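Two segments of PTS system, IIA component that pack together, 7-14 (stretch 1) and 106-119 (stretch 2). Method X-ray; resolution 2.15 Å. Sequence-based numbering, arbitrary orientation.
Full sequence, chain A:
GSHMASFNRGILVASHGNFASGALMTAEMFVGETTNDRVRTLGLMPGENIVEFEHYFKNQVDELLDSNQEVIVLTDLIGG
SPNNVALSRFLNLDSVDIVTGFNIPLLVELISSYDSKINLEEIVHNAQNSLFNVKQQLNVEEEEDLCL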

# COMPACT_ATOMS: atom_id res chain seq x y z
N PHE A 7 24.31 0.36 10.74
CA PHE A 7 23.74 -0.74 9.99
C PHE A 7 23.70 -0.42 8.49
O PHE A 7 24.06 0.70 8.07
CB PHE A 7 22.34 -1.03 10.53
CG PHE A 7 22.32 -1.31 12.00
CD1 PHE A 7 22.81 -2.52 12.50
CD2 PHE A 7 21.79 -0.38 12.88
CE1 PHE A 7 22.78 -2.79 13.85
CE2 PHE A 7 21.77 -0.64 14.24
CZ PHE A 7 22.27 -1.85 14.74
N ASN A 8 23.28 -1.39 7.68
CA ASN A 8 23.33 -1.21 6.24
C ASN A 8 22.33 -0.16 5.72
O ASN A 8 22.69 0.68 4.93
CB ASN A 8 23.08 -2.54 5.53
CG ASN A 8 24.27 -3.47 5.63
OD1 ASN A 8 25.39 -3.03 5.73
ND2 ASN A 8 24.02 -4.75 5.62
N ARG A 9 21.08 -0.23 6.20
CA ARG A 9 19.96 0.37 5.48
C ARG A 9 18.81 0.64 6.45
O ARG A 9 18.37 -0.28 7.13
CB ARG A 9 19.50 -0.62 4.41
CG ARG A 9 18.61 -0.10 3.31
CD ARG A 9 18.57 -1.06 2.16
NE ARG A 9 19.91 -1.48 1.79
CZ ARG A 9 20.37 -2.71 1.95
NH1 ARG A 9 19.57 -3.66 2.43
NH2 ARG A 9 21.63 -2.99 1.61
N GLY A 10 18.37 1.89 6.52
CA GLY A 10 17.16 2.30 7.24
C GLY A 10 15.99 2.52 6.27
O GLY A 10 16.18 2.62 5.05
N ILE A 11 14.77 2.57 6.79
CA ILE A 11 13.63 2.71 5.91
C ILE A 11 12.73 3.76 6.48
O ILE A 11 12.34 3.67 7.63
CB ILE A 11 12.83 1.36 5.72
CG1 ILE A 11 13.71 0.25 5.14
CG2 ILE A 11 11.55 1.56 4.83
CD1 ILE A 11 13.04 -1.12 5.24
N LEU A 12 12.40 4.76 5.68
CA LEU A 12 11.35 5.67 6.10
C LEU A 12 10.13 5.46 5.20
O LEU A 12 10.24 5.51 3.98
CB LEU A 12 11.81 7.13 5.99
CG LEU A 12 10.77 8.21 6.28
CD1 LEU A 12 10.24 8.19 7.74
CD2 LEU A 12 11.36 9.56 5.95
N VAL A 13 8.97 5.24 5.81
CA VAL A 13 7.74 5.03 5.03
C VAL A 13 6.93 6.28 5.25
O VAL A 13 6.56 6.59 6.40
CB VAL A 13 6.90 3.85 5.55
CG1 VAL A 13 5.83 3.49 4.56
CG2 VAL A 13 7.76 2.63 5.85
N ALA A 14 6.64 7.00 4.17
CA ALA A 14 5.95 8.29 4.31
C ALA A 14 4.74 8.41 3.40
O ALA A 14 4.79 7.98 2.28
CB ALA A 14 6.92 9.43 4.03
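Stretch 2 (106-119) LLVELISSYDSKIN

This is a helix laid antiparallel on the face of a strand, greasy along its length and closed at one end by a buried arginine that gathers in the turn following the helix. Residues 106-112 are helical, and their axis runs at 155° to that of strand 9-14, a signed crossing angle of -155°, with a closest approach of 9.4 Å. The register therefore runs backward: Val13 lies nearest Leu107, Ile11 nearest Ile111, Arg9 nearest Tyr114 and Asn8 nearest Asp115. The two backbones draw together from Val13 to Arg9, from 8.4 Å between Val13 CA and Leu107 CA to 5.3 Å between Arg9 CA and Tyr114 CA, as helix gives way to turn, and stay close at 5.6 Å between Asn8 CA and Asp115 CA.

The strand obeys simple alternation. Arg9, Ile11 and Val13 point toward stretch 2; Leu12 points away, and Gly10 has no side chain to offer. Ile11, with chi1 m and chi2 t, is the apolar centre. Ile11 CD1 reaches 3.7 Å from Leu110 CB and 3.7 Å from Ile111 CG1, and lies 4.2 Å from Tyr114 CD2, so a single methyl meets two residues near the end of the helix and the Tyr114 ring beyond it. Ile11 CG2 is 4.0 Å from Leu107 CD1, the same methyl that sits 3.9 Å from Val13 CG2. Leu107 leaves its backbone sideways, yet its t, p rotamer brings the end of the side chain nearer, letting one leucine serve two strand residues.

Past the helix the chemistry changes. Ser113 is the first residue to leave helical phi/psi and opens a type I turn to Ser116, held by Ser116 N to Ser113 O at 3.0 Å. This turn presents carbonyls to the Arg9 guanidinium, near its plane. Arg9 NH2 donates to Ser116 O at 2.8 Å and NH1 to the same oxygen at 3.0 Å, a forked grip on one acceptor; a weak bond from Arg9 NH1 to Ser113 O at 2.9 Å adds to it. Arg9 NH1 also donates to a water at 2.8 Å, which in turn donates to Leu110 O and Ser113 OG, both at 2.8 Å, tying the arginine back to the last helical turn. Ile118 points toward the strand and covers one face of the guanidinium with CG1, while Ile118 CG2 is 3.4 Å from Arg9 NH1.

Beside it, Asn8 ND2 lies 3.0 Å from Asp115 O. The rule is economical: apolar residues at alternate strand positions carry the helix, and a charged side chain at the next such position reads the backbone of the turn that follows it.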

# COMPACT_ATOMS: atom_id res chain seq x y z
N LEU A 106 6.80 -4.81 -1.31
CA LEU A 106 8.02 -4.00 -1.25
C LEU A 106 8.49 -3.76 0.18
O LEU A 106 9.67 -4.01 0.51
CB LEU A 106 7.81 -2.65 -1.96
CG LEU A 106 9.08 -1.74 -2.11
CD1 LEU A 106 10.26 -2.42 -2.78
CD2 LEU A 106 8.72 -0.48 -2.88
N LEU A 107 7.58 -3.29 1.05
CA LEU A 107 7.96 -2.95 2.43
C LEU A 107 8.48 -4.19 3.16
O LEU A 107 9.57 -4.15 3.73
CB LEU A 107 6.80 -2.27 3.20
CG LEU A 107 7.14 -1.88 4.66
CD1 LEU A 107 8.45 -1.04 4.78
CD2 LEU A 107 5.95 -1.18 5.37
N VAL A 108 7.74 -5.29 3.10
CA VAL A 108 8.19 -6.56 3.68
C VAL A 108 9.57 -6.99 3.21
O VAL A 108 10.40 -7.37 4.02
CB VAL A 108 7.17 -7.70 3.40
CG1 VAL A 108 7.79 -9.08 3.78
CG2 VAL A 108 5.90 -7.45 4.18
N GLU A 109 9.81 -6.96 1.89
CA GLU A 109 11.09 -7.39 1.35
C GLU A 109 12.24 -6.48 1.80
O GLU A 109 13.34 -6.96 2.10
CB GLU A 109 11.03 -7.39 -0.19
CG GLU A 109 12.38 -7.64 -0.88
CD GLU A 109 13.09 -8.92 -0.39
OE1 GLU A 109 12.40 -9.92 -0.06
OE2 GLU A 109 14.34 -8.92 -0.33
N LEU A 110 12.02 -5.17 1.79
CA LEU A 110 13.05 -4.22 2.24
C LEU A 110 13.35 -4.42 3.72
O LEU A 110 14.53 -4.37 4.13
CB LEU A 110 12.64 -2.78 1.93
CG LEU A 110 12.73 -2.44 0.43
CD1 LEU A 110 12.18 -1.03 0.10
CD2 LEU A 110 14.18 -2.64 -0.11
N ILE A 111 12.33 -4.68 4.54
CA ILE A 111 12.65 -4.94 5.97
C ILE A 111 13.45 -6.25 6.13
O ILE A 111 14.49 -6.28 6.81
CB ILE A 111 11.42 -4.93 6.89
CG1 ILE A 111 10.79 -3.54 6.94
CG2 ILE A 111 11.82 -5.33 8.35
CD1 ILE A 111 9.36 -3.50 7.60
N SER A 112 13.01 -7.31 5.45
CA SER A 112 13.67 -8.63 5.55
C SER A 112 15.12 -8.62 5.12
O SER A 112 15.90 -9.47 5.57
CB SER A 112 12.91 -9.67 4.72
OG SER A 112 11.56 -9.70 5.15
N SER A 113 15.48 -7.69 4.24
CA SER A 113 16.81 -7.66 3.63
C SER A 113 17.67 -6.47 4.11
O SER A 113 18.75 -6.21 3.56
CB SER A 113 16.69 -7.68 2.11
OG SER A 113 16.06 -6.50 1.62
N TYR A 114 17.22 -5.77 5.16
CA TYR A 114 17.93 -4.54 5.54
C TYR A 114 19.30 -4.73 6.24
O TYR A 114 20.00 -3.74 6.53
CB TYR A 114 17.03 -3.52 6.23
CG TYR A 114 16.45 -3.84 7.61
CD1 TYR A 114 16.92 -4.89 8.41
CD2 TYR A 114 15.43 -3.04 8.12
CE1 TYR A 114 16.38 -5.12 9.68
CE2 TYR A 114 14.88 -3.26 9.35
CZ TYR A 114 15.36 -4.30 10.14
OH TYR A 114 14.78 -4.49 11.37
N ASP A 115 19.67 -5.98 6.50
CA ASP A 115 21.00 -6.26 7.04
C ASP A 115 21.85 -6.96 6.00
O ASP A 115 22.95 -7.46 6.29
CB ASP A 115 20.92 -7.11 8.32
CG ASP A 115 20.24 -6.38 9.44
OD1 ASP A 115 20.55 -5.20 9.65
OD2 ASP A 115 19.40 -7.00 10.12
N SER A 116 21.35 -6.97 4.78
CA SER A 116 21.97 -7.70 3.70
C SER A 116 22.33 -6.77 2.54
O SER A 116 21.82 -5.65 2.44
CB SER A 116 21.04 -8.83 3.26
OG SER A 116 21.49 -9.40 2.04
N LYS A 117 23.23 -7.23 1.67
CA LYS A 117 23.41 -6.63 0.34
C LYS A 117 22.13 -6.85 -0.45
O LYS A 117 21.51 -7.92 -0.37
CB LYS A 117 24.57 -7.32 -0.41
CG LYS A 117 25.89 -6.52 -0.41
CD LYS A 117 27.01 -7.30 -1.12
CE LYS A 117 28.16 -6.36 -1.55
NZ LYS A 117 29.11 -7.04 -2.52
N ILE A 118 21.72 -5.85 -1.23
CA ILE A 118 20.53 -6.03 -2.08
C ILE A 118 20.76 -5.59 -3.52
O ILE A 118 21.67 -4.82 -3.80
CB ILE A 118 19.29 -5.29 -1.51
CG1 ILE A 118 19.53 -3.78 -1.49
CG2 ILE A 118 18.94 -5.83 -0.14
CD1 ILE A 118 18.26 -2.94 -1.30
N ASN A 119 19.92 -6.10 -4.42
CA ASN A 119 19.75 -5.51 -5.73
C ASN A 119 18.39 -4.78 -5.74
O ASN A 119 17.35 -5.40 -5.86
CB ASN A 119 19.80 -6.62 -6.79
CG ASN A 119 19.66 -6.11 -8.21
OD1 ASN A 119 19.10 -5.04 -8.47
ND2 ASN A 119 20.20 -6.87 -9.15
O HOH W 1 16.73 -3.89 2.40